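Local coordinates for agarase (Pseudoalteromonas fuliginea, PDB 6XJ9), which probably hydrolyses agarose, the galactan of red algal cell walls, as a glycoside hydrolase of family 50 from a marine bacterium, at residues A[545-550]-A[569-574]; A[694-699]-A[734-739]. All blocks are in the same frame, centred on the assembly; numbering follows the deposited sequence.

Contact 1 (A[545-550]-A[569-574]); sequences LMKEKY and EFDKGV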
loop_
_atom_site.group_PDB
_atom_site.type_symbol
_atom_site.label_atom_id
_atom_site.label_comp_id
_atom_site.label_asym_id
_atom_site.label_seq_id
_atom_site.Cartn_x
_atom_site.Cartn_y
_atom_site.Cartn_z
ATOM N N LEU A 545 40.898 42.066 5.134
ATOM C CA LEU A 545 41.204 41.091 4.095
ATOM C C LEU A 545 41.458 41.769 2.754
ATOM O O LEU A 545 42.294 41.302 1.974
ATOM C CB LEU A 545 40.058 40.076 3.970
ATOM C CG LEU A 545 39.929 39.102 5.138
ATOM C CD1 LEU A 545 38.615 38.326 5.077
ATOM C CD2 LEU A 545 41.115 38.152 5.168
ATOM N N MET A 546 40.697 42.830 2.463
ATOM C CA MET A 546 40.838 43.526 1.193
ATOM C C MET A 546 42.124 44.365 1.172
ATOM O O MET A 546 42.772 44.473 0.133
ATOM C CB MET A 546 39.610 44.398 0.911
ATOM C CG MET A 546 38.360 43.578 0.578
ATOM S SD MET A 546 38.597 42.541 -0.899
ATOM C CE MET A 546 39.032 40.961 -0.168
ATOM N N LYS A 547 42.481 44.955 2.322
ATOM C CA LYS A 547 43.717 45.716 2.476
ATOM C C LYS A 547 44.910 44.765 2.393
ATOM O O LYS A 547 45.954 45.115 1.846
ATOM C CB LYS A 547 43.760 46.448 3.822
ATOM C CG LYS A 547 42.834 47.649 3.960
ATOM C CD LYS A 547 42.840 48.235 5.357
ATOM C CE LYS A 547 41.808 49.323 5.537
ATOM N NZ LYS A 547 41.527 49.569 6.969
ATOM N N GLU A 548 44.745 43.560 2.946
ATOM C CA GLU A 548 45.781 42.547 2.865
ATOM C C GLU A 548 46.008 42.159 1.405
ATOM O O GLU A 548 47.142 41.904 1.012
ATOM C CB GLU A 548 45.410 41.331 3.717
ATOM C CG GLU A 548 46.437 40.215 3.664
ATOM C CD GLU A 548 45.931 38.857 4.124
ATOM O OE1 GLU A 548 44.718 38.590 3.982
ATOM O OE2 GLU A 548 46.749 38.065 4.620
ATOM N N LYS A 549 44.928 42.140 0.607
ATOM C CA LYS A 549 44.989 41.695 -0.779
ATOM C C LYS A 549 45.463 42.819 -1.701
ATOM O O LYS A 549 46.182 42.552 -2.662
ATOM C CB LYS A 549 43.655 41.100 -1.254
ATOM C CG LYS A 549 43.491 40.952 -2.766
ATOM C CD LYS A 549 42.473 39.902 -3.210
ATOM C CE LYS A 549 42.216 39.913 -4.703
ATOM N NZ LYS A 549 41.233 38.880 -5.116
ATOM N N TYR A 550 45.044 44.061 -1.425
ATOM C CA TYR A 550 45.180 45.125 -2.411
ATOM C C TYR A 550 46.211 46.177 -2.016
ATOM O O TYR A 550 46.602 46.984 -2.861
ATOM C CB TYR A 550 43.830 45.769 -2.727
ATOM C CG TYR A 550 42.946 44.901 -3.576
ATOM C CD1 TYR A 550 43.244 44.672 -4.911
ATOM C CD2 TYR A 550 41.835 44.271 -3.033
ATOM C CE1 TYR A 550 42.442 43.855 -5.692
ATOM C CE2 TYR A 550 41.025 43.454 -3.802
ATOM C CZ TYR A 550 41.329 43.248 -5.134
ATOM O OH TYR A 550 40.536 42.447 -5.900
ATOM N N GLU A 569 37.292 55.645 3.516
ATOM C CA GLU A 569 36.008 55.628 2.833
ATOM C C GLU A 569 35.490 54.189 2.804
ATOM O O GLU A 569 34.346 53.934 3.173
ATOM C CB GLU A 569 36.093 56.222 1.420
ATOM C CG GLU A 569 34.731 56.572 0.825
ATOM C CD GLU A 569 34.690 57.006 -0.635
ATOM O OE1 GLU A 569 35.680 57.597 -1.114
ATOM O OE2 GLU A 569 33.660 56.753 -1.297
ATOM N N PHE A 570 36.363 53.257 2.392
ATOM C CA PHE A 570 36.003 51.855 2.247
ATOM C C PHE A 570 35.457 51.327 3.571
ATOM O O PHE A 570 34.397 50.700 3.608
ATOM C CB PHE A 570 37.185 51.034 1.726
ATOM C CG PHE A 570 36.882 49.566 1.558
ATOM C CD1 PHE A 570 36.565 49.045 0.313
ATOM C CD2 PHE A 570 36.884 48.710 2.653
ATOM C CE1 PHE A 570 36.267 47.697 0.164
ATOM C CE2 PHE A 570 36.591 47.362 2.503
ATOM C CZ PHE A 570 36.280 46.859 1.258
ATOM N N ASP A 571 36.191 51.631 4.647
ATOM C CA ASP A 571 35.905 51.193 6.003
ATOM C C ASP A 571 34.571 51.756 6.482
ATOM O O ASP A 571 33.836 51.077 7.200
ATOM C CB ASP A 571 37.044 51.589 6.944
ATOM C CG ASP A 571 38.320 50.802 6.695
ATOM O OD1 ASP A 571 38.296 49.910 5.814
ATOM O OD2 ASP A 571 39.330 51.085 7.381
ATOM N N LYS A 572 34.285 53.004 6.088
ATOM C CA LYS A 572 33.080 53.706 6.508
ATOM C C LYS A 572 31.849 53.057 5.876
ATOM O O LYS A 572 30.805 52.946 6.517
ATOM C CB LYS A 572 33.169 55.190 6.127
ATOM C CG LYS A 572 32.093 56.097 6.716
ATOM C CD LYS A 572 32.251 57.558 6.313
ATOM C CE LYS A 572 31.106 58.435 6.785
ATOM N NZ LYS A 572 31.164 59.798 6.200
ATOM N N GLY A 573 31.979 52.645 4.609
ATOM C CA GLY A 573 30.853 52.116 3.859
ATOM C C GLY A 573 31.081 52.236 2.356
ATOM O O GLY A 573 31.423 53.312 1.874
ATOM N N VAL A 574 30.901 51.117 1.634
ATOM C CA VAL A 574 30.976 51.084 0.179
ATOM C C VAL A 574 29.638 50.596 -0.354
ATOM O O VAL A 574 29.094 49.619 0.156
ATOM C CB VAL A 574 32.076 50.137 -0.343
ATOM C CG1 VAL A 574 32.372 50.362 -1.819
ATOM C CG2 VAL A 574 33.348 50.176 0.483
#

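Contact 2 (A[694-699]-A[734-739]); sequences NMYTDY and VGFISV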
loop_
_atom_site.group_PDB
_atom_site.type_symbol
_atom_site.label_atom_id
_atom_site.label_comp_id
_atom_site.label_asym_id
_atom_site.label_seq_id
_atom_site.Cartn_x
_atom_site.Cartn_y
_atom_site.Cartn_z
ATOM N N ASN A 694 6.497 4.156 -1.249
ATOM C CA ASN A 694 7.395 3.783 -2.330
ATOM C C ASN A 694 8.368 4.923 -2.603
ATOM O O ASN A 694 9.515 4.683 -2.935
ATOM C CB ASN A 694 6.657 3.422 -3.622
ATOM C CG ASN A 694 5.883 2.126 -3.492
ATOM O OD1 ASN A 694 6.072 1.375 -2.536
ATOM N ND2 ASN A 694 5.043 1.840 -4.467
ATOM N N MET A 695 7.907 6.163 -2.439
ATOM C CA MET A 695 8.748 7.303 -2.753
ATOM C C MET A 695 9.759 7.489 -1.621
ATOM O O MET A 695 10.906 7.853 -1.860
ATOM C CB MET A 695 7.899 8.558 -2.951
ATOM C CG MET A 695 7.203 8.577 -4.319
ATOM S SD MET A 695 6.128 10.042 -4.473
ATOM C CE MET A 695 7.370 11.331 -4.479
ATOM N N TYR A 696 9.309 7.234 -0.395
ATOM C CA TYR A 696 10.190 7.123 0.756
ATOM C C TYR A 696 11.337 6.161 0.450
ATOM O O TYR A 696 12.503 6.492 0.657
ATOM C CB TYR A 696 9.403 6.562 1.943
ATOM C CG TYR A 696 10.244 6.280 3.160
ATOM C CD1 TYR A 696 10.570 7.304 4.032
ATOM C CD2 TYR A 696 10.706 5.000 3.447
ATOM C CE1 TYR A 696 11.332 7.075 5.167
ATOM C CE2 TYR A 696 11.463 4.756 4.589
ATOM C CZ TYR A 696 11.785 5.800 5.442
ATOM O OH TYR A 696 12.547 5.604 6.560
ATOM N N THR A 697 10.989 4.958 -0.018
ATOM C CA THR A 697 11.952 3.896 -0.301
ATOM C C THR A 697 12.985 4.359 -1.334
ATOM O O THR A 697 14.183 4.149 -1.151
ATOM C CB THR A 697 11.219 2.622 -0.753
ATOM O OG1 THR A 697 10.547 2.147 0.412
ATOM C CG2 THR A 697 12.124 1.526 -1.284
ATOM N N ASP A 698 12.514 4.977 -2.423
ATOM C CA ASP A 698 13.385 5.502 -3.466
ATOM C C ASP A 698 14.347 6.535 -2.886
ATOM O O ASP A 698 15.523 6.539 -3.245
ATOM C CB ASP A 698 12.594 6.164 -4.600
ATOM C CG ASP A 698 11.954 5.171 -5.562
ATOM O OD1 ASP A 698 12.328 3.979 -5.510
ATOM O OD2 ASP A 698 11.102 5.608 -6.378
ATOM N N TYR A 699 13.824 7.421 -2.028
ATOM C CA TYR A 699 14.608 8.517 -1.475
ATOM C C TYR A 699 15.725 7.933 -0.621
ATOM O O TYR A 699 16.879 8.333 -0.734
ATOM C CB TYR A 699 13.758 9.435 -0.583
ATOM C CG TYR A 699 14.485 10.668 -0.099
ATOM C CD1 TYR A 699 15.446 10.590 0.899
ATOM C CD2 TYR A 699 14.216 11.918 -0.634
ATOM C CE1 TYR A 699 16.118 11.714 1.350
ATOM C CE2 TYR A 699 14.877 13.055 -0.194
ATOM C CZ TYR A 699 15.829 12.955 0.805
ATOM O OH TYR A 699 16.497 14.066 1.235
ATOM N N VAL A 734 3.170 15.162 7.171
ATOM C CA VAL A 734 4.594 14.926 7.385
ATOM C C VAL A 734 4.826 13.775 8.374
ATOM O O VAL A 734 5.965 13.381 8.618
ATOM C CB VAL A 734 5.324 16.198 7.876
ATOM C CG1 VAL A 734 5.586 17.216 6.769
ATOM C CG2 VAL A 734 4.628 16.851 9.060
ATOM N N GLY A 735 3.759 13.256 8.987
ATOM C CA GLY A 735 3.899 12.301 10.080
ATOM C C GLY A 735 4.172 10.875 9.606
ATOM O O GLY A 735 3.603 10.425 8.610
ATOM N N PHE A 736 5.035 10.168 10.352
ATOM C CA PHE A 736 5.086 8.709 10.318
ATOM C C PHE A 736 3.858 8.115 11.011
ATOM O O PHE A 736 3.493 6.960 10.750
ATOM C CB PHE A 736 6.406 8.190 10.903
ATOM C CG PHE A 736 7.266 7.445 9.909
ATOM C CD1 PHE A 736 7.448 6.076 10.012
ATOM C CD2 PHE A 736 7.855 8.106 8.843
ATOM C CE1 PHE A 736 8.216 5.388 9.084
ATOM C CE2 PHE A 736 8.625 7.420 7.918
ATOM C CZ PHE A 736 8.805 6.060 8.039
ATOM N N ILE A 737 3.240 8.915 11.899
ATOM C CA ILE A 737 2.029 8.551 12.626
ATOM C C ILE A 737 1.025 9.705 12.549
ATOM O O ILE A 737 1.415 10.868 12.439
ATOM C CB ILE A 737 2.338 8.205 14.101
ATOM C CG1 ILE A 737 2.415 9.455 14.981
ATOM C CG2 ILE A 737 3.572 7.319 14.246
ATOM C CD1 ILE A 737 2.923 9.197 16.379
ATOM N N SER A 738 -0.270 9.375 12.674
ATOM C CA SER A 738 -1.359 10.343 12.628
ATOM C C SER A 738 -1.573 10.990 13.995
ATOM O O SER A 738 -0.929 10.628 14.976
ATOM C CB SER A 738 -2.638 9.679 12.154
ATOM O OG SER A 738 -3.176 8.859 13.189
ATOM N N VAL A 739 -2.526 11.931 14.054
ATOM C CA VAL A 739 -2.862 12.663 15.263
ATOM C C VAL A 739 -3.464 11.738 16.332
ATOM O O VAL A 739 -3.508 12.108 17.504
ATOM C CB VAL A 739 -3.826 13.816 14.912
ATOM C CG1 VAL A 739 -5.156 13.302 14.370
ATOM C CG2 VAL A 739 -4.053 14.759 16.074
#

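Contact 1 (A[545-550]-A[569-574])
Between 545-550 and 569-574 the nearest CA atoms are those of M546 and F570, 9.7 Å apart. The 545-550 segment is the last part of helix 537-550, and 569-574 takes in the end of the short helix 567-572. That helix ends at K572; G573, with positive phi (157°), is the first residue to leave helical angles, though its N still donates to E569 O. At this spacing side chains alone bridge the gap, one pair apolar and one charged.

In the apolar pair, F570 has its CG opposite the backbone N (chi1 180°), which aims the ring at the other helix. Its far end, CZ, comes within 3.9 Å of M546 CG, meeting the base of the methionine. Beyond CG the chain of M546 bends, and the sulfur and methyl lead off elsewhere.

K547 and D571 reach for one another from opposite directions. The lysine is extended beyond CG, and its NZ donates to D571 OD2 at 2.7 Å in a salt bridge made on the syn lone pair of that oxygen. D571 OD1 is bonded in turn to the hydroxyl of S543, so the carboxylate takes hold of helix 537-550 at two places one turn apart and its rotation is largely fixed. An asparagine in its place would probably leave the K547 ammonium without its charged mate.

W567, on the same helix as F570, touches M546 and K547 and meets the F570 ring edge-to-face. K539 of helix 537-550 adds a bond to F570 O. M546 also packs against L590 of helix 584-609 and W560 of helix 553-560, so the contact sits in a largely helical cluster, with L564 of the connecting loop also packing on F570.

Contact 2 (A[694-699]-A[734-739])
Y696 and F736 carry this buried contact by themselves, ring against ring. It is an offset edge-to-face pair: the edge of F736 is directed at the face of Y696, with the planes at 65° and the centroids 5.6 Å apart. The offset brings the outer end of the phenylalanine over one side of the tyrosine ring. F736 CE2 approaches Y696 CE1 at 3.9 Å, while F736 CZ lies 4.0 Å from both CE1 and CZ of Y696.

Each ring is delivered differently. On helix 689-704, the CG of Y696 stands opposite its backbone N (chi1 175°), which carries the ring straight out toward the loop. F736 has an unusual first torsion of -117°, close to eclipsed; this may be the price of fitting the ring among Y696, W714 and helix 745-763.

Further out, M747, I748 and A751 of helix 745-763 press on F736, and W714 meets it edge-to-face; F430 packs on Y696. The loop backbone is fixed by bonds from F736 to Q716 and Y744. Next door, G735 O accepts from R692, one turn before Y696 on the same helix, and G735 N donates to D719.

The pairing of F736 and Y696 rests on dispersion together with a weak electrostatic term, the slightly positive edge of F736 directed at the pi face of Y696. Such attraction is soft and only loosely directional, so the exact placing of the loop probably owes more to the polar bonds around it, with the aromatic pair filling the interior between loop and helix.

In the fold
Contact 1 and contact 2 belong to separate parts of the chain, their centres 51 Å apart and their nearest atoms about 33 Å apart, on opposite sides of the chain's centre. Contact 1 is peripheral, 39 Å from that centre, within the run of helices that comes between strands 501-506 and 614-615 in the sequence. Contact 2, at 13 Å, is set among elements flanking parallel strands 664-666 and 709-714, consistent with the (beta/alpha)8 barrel of family 50 enzymes. Agarose cleavage in such barrels takes place at the C-terminal ends of the strands; the catalytic residues are not established here, so neither contact can be placed in the active site, though the 734-739 loop follows strand 709-714 in the chain.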